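Local coordinates for protein alternansucrase (Leuconostoc mesenteroides, PDB 6HVG) that belongs to glycoside hydrolase family 70, binds calcium, and also carries choline-binding and putative cell-wall-binding repeats, at residues F576-D581 and Q1160-P1165. Sequence-based numbering, arbitrary orientation.
Sequences FLLAND and QIYALP. With CA (calcium ion), chain C.
In Asn-580, chi1 of -67° sets CG beside the backbone N and anti to the carbonyl carbon, and the amide, turned by chi2 (-81°), presents ND2 to Ile-1161 O. In Tyr-1162, chi1 of -75° sets CG likewise; its CB bond points away from 576-581, yet the ring comes nearer and takes Ala-579 CB over one face. Asn-580 ND2 donates to Ile-1161 O at 3.3 Å, with the acceptor lying in the plane of the amide. The backbone N of Asn-580 reaches this same oxygen in a weak bond, and Ile-1161 N returns an equally weak one to Asn-580 O, making an antiparallel hydrogen-bonded pair. Next to the amide, Leu-1164 CD1 lies 3.7 Å from Asn-580 ND2. Ala-579 CB sits 3.6 Å from the Tyr-1162 ring centroid, a CH-pi contact, while Leu-578 CB comes within 3.7 Å of Tyr-1162 OH. One residue along, Asp-581 forms the neighbouring antiparallel non-hydrogen-bonded pair with Gln-1160 and binds the calcium ion through OD1; Glu-575, Asn-625 and Asp-1159 also bind it, and Asn-1249 holds OD2. Ile-1161 O, in a buried residue, thus accepts one side-chain bond and a weak backbone one from Asn-580, tying edge strand 1160-1161 to a strand that carries a calcium ligand.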
# COMPACT_ATOMS: atom_id res chain seq x y z
N PHE A 576 3.70 0.17 11.98
CA PHE A 576 2.65 1.05 11.47
C PHE A 576 1.99 0.44 10.27
O PHE A 576 2.66 0.02 9.35
CB PHE A 576 3.25 2.40 11.10
CG PHE A 576 3.82 3.13 12.27
CD1 PHE A 576 3.02 3.92 13.05
CD2 PHE A 576 5.13 2.95 12.61
CE1 PHE A 576 3.54 4.57 14.16
CE2 PHE A 576 5.66 3.59 13.70
CZ PHE A 576 4.86 4.40 14.48
N LEU A 577 0.66 0.39 10.33
CA LEU A 577 -0.13 -0.26 9.32
C LEU A 577 -1.21 0.69 8.88
O LEU A 577 -1.19 1.18 7.75
CB LEU A 577 -0.70 -1.58 9.88
CG LEU A 577 -1.70 -2.38 9.03
CD1 LEU A 577 -1.10 -2.80 7.70
CD2 LEU A 577 -2.12 -3.59 9.84
N LEU A 578 -2.17 0.96 9.76
CA LEU A 578 -3.32 1.81 9.42
C LEU A 578 -3.72 2.64 10.59
O LEU A 578 -3.57 2.23 11.75
CB LEU A 578 -4.53 0.96 8.97
CG LEU A 578 -4.45 0.31 7.59
CD1 LEU A 578 -5.36 -0.91 7.48
CD2 LEU A 578 -4.85 1.29 6.50
N ALA A 579 -4.26 3.81 10.28
CA ALA A 579 -4.94 4.68 11.24
C ALA A 579 -4.07 5.02 12.43
O ALA A 579 -2.89 5.36 12.26
CB ALA A 579 -6.28 4.08 11.67
N ASN A 580 -4.66 5.02 13.63
CA ASN A 580 -3.92 5.33 14.83
C ASN A 580 -3.35 4.07 15.39
O ASN A 580 -4.09 3.21 15.82
CB ASN A 580 -4.83 5.94 15.87
CG ASN A 580 -5.33 7.30 15.47
OD1 ASN A 580 -4.62 8.31 15.61
ND2 ASN A 580 -6.53 7.34 14.98
N ASP A 581 -2.03 3.94 15.39
CA ASP A 581 -1.38 2.71 15.82
C ASP A 581 -1.29 2.70 17.36
O ASP A 581 -0.69 3.57 17.95
CB ASP A 581 -0.00 2.58 15.17
CG ASP A 581 0.67 1.31 15.49
OD1 ASP A 581 0.36 0.27 14.87
OD2 ASP A 581 1.58 1.36 16.35
N GLN A 1160 -4.93 -1.18 15.83
CA GLN A 1160 -5.34 0.20 15.59
C GLN A 1160 -6.79 0.52 15.91
O GLN A 1160 -7.60 -0.37 16.17
CB GLN A 1160 -5.02 0.63 14.13
CG GLN A 1160 -5.96 0.13 13.05
CD GLN A 1160 -5.84 -1.36 12.77
OE1 GLN A 1160 -4.72 -1.88 12.66
NE2 GLN A 1160 -6.97 -2.05 12.61
N ILE A 1161 -7.11 1.81 15.84
CA ILE A 1161 -8.44 2.32 16.05
C ILE A 1161 -8.58 3.57 15.17
O ILE A 1161 -7.60 4.26 14.95
CB ILE A 1161 -8.67 2.59 17.55
CG1 ILE A 1161 -10.13 2.94 17.85
CG2 ILE A 1161 -7.74 3.67 18.06
CD1 ILE A 1161 -10.45 2.92 19.32
N TYR A 1162 -9.78 3.83 14.64
CA TYR A 1162 -9.99 4.93 13.68
C TYR A 1162 -10.78 6.09 14.24
O TYR A 1162 -11.49 5.96 15.22
CB TYR A 1162 -10.76 4.43 12.46
CG TYR A 1162 -10.01 3.59 11.45
CD1 TYR A 1162 -9.51 2.33 11.78
CD2 TYR A 1162 -9.86 4.02 10.14
CE1 TYR A 1162 -8.89 1.54 10.83
CE2 TYR A 1162 -9.22 3.25 9.19
CZ TYR A 1162 -8.75 2.00 9.54
OH TYR A 1162 -8.15 1.23 8.56
N ALA A 1163 -10.68 7.23 13.57
CA ALA A 1163 -11.59 8.36 13.75
C ALA A 1163 -11.92 8.69 15.20
O ALA A 1163 -13.08 8.57 15.64
CB ALA A 1163 -12.85 8.10 12.97
N LEU A 1164 -10.89 9.11 15.95
CA LEU A 1164 -11.05 9.59 17.32
C LEU A 1164 -11.36 11.10 17.27
O LEU A 1164 -10.66 11.84 16.61
CB LEU A 1164 -9.77 9.33 18.10
CG LEU A 1164 -9.35 7.85 18.12
CD1 LEU A 1164 -7.87 7.69 18.40
CD2 LEU A 1164 -10.14 7.06 19.14
N PRO A 1165 -12.44 11.55 17.96
CA PRO A 1165 -12.95 12.90 17.73
C PRO A 1165 -12.20 14.06 18.41
O PRO A 1165 -12.43 15.21 18.05
CB PRO A 1165 -14.37 12.83 18.28
CG PRO A 1165 -14.28 11.82 19.38
CD PRO A 1165 -13.31 10.79 18.88
CA CA C . 1.21 -1.36 15.30
O HOH W 1 -0.17 -1.56 17.21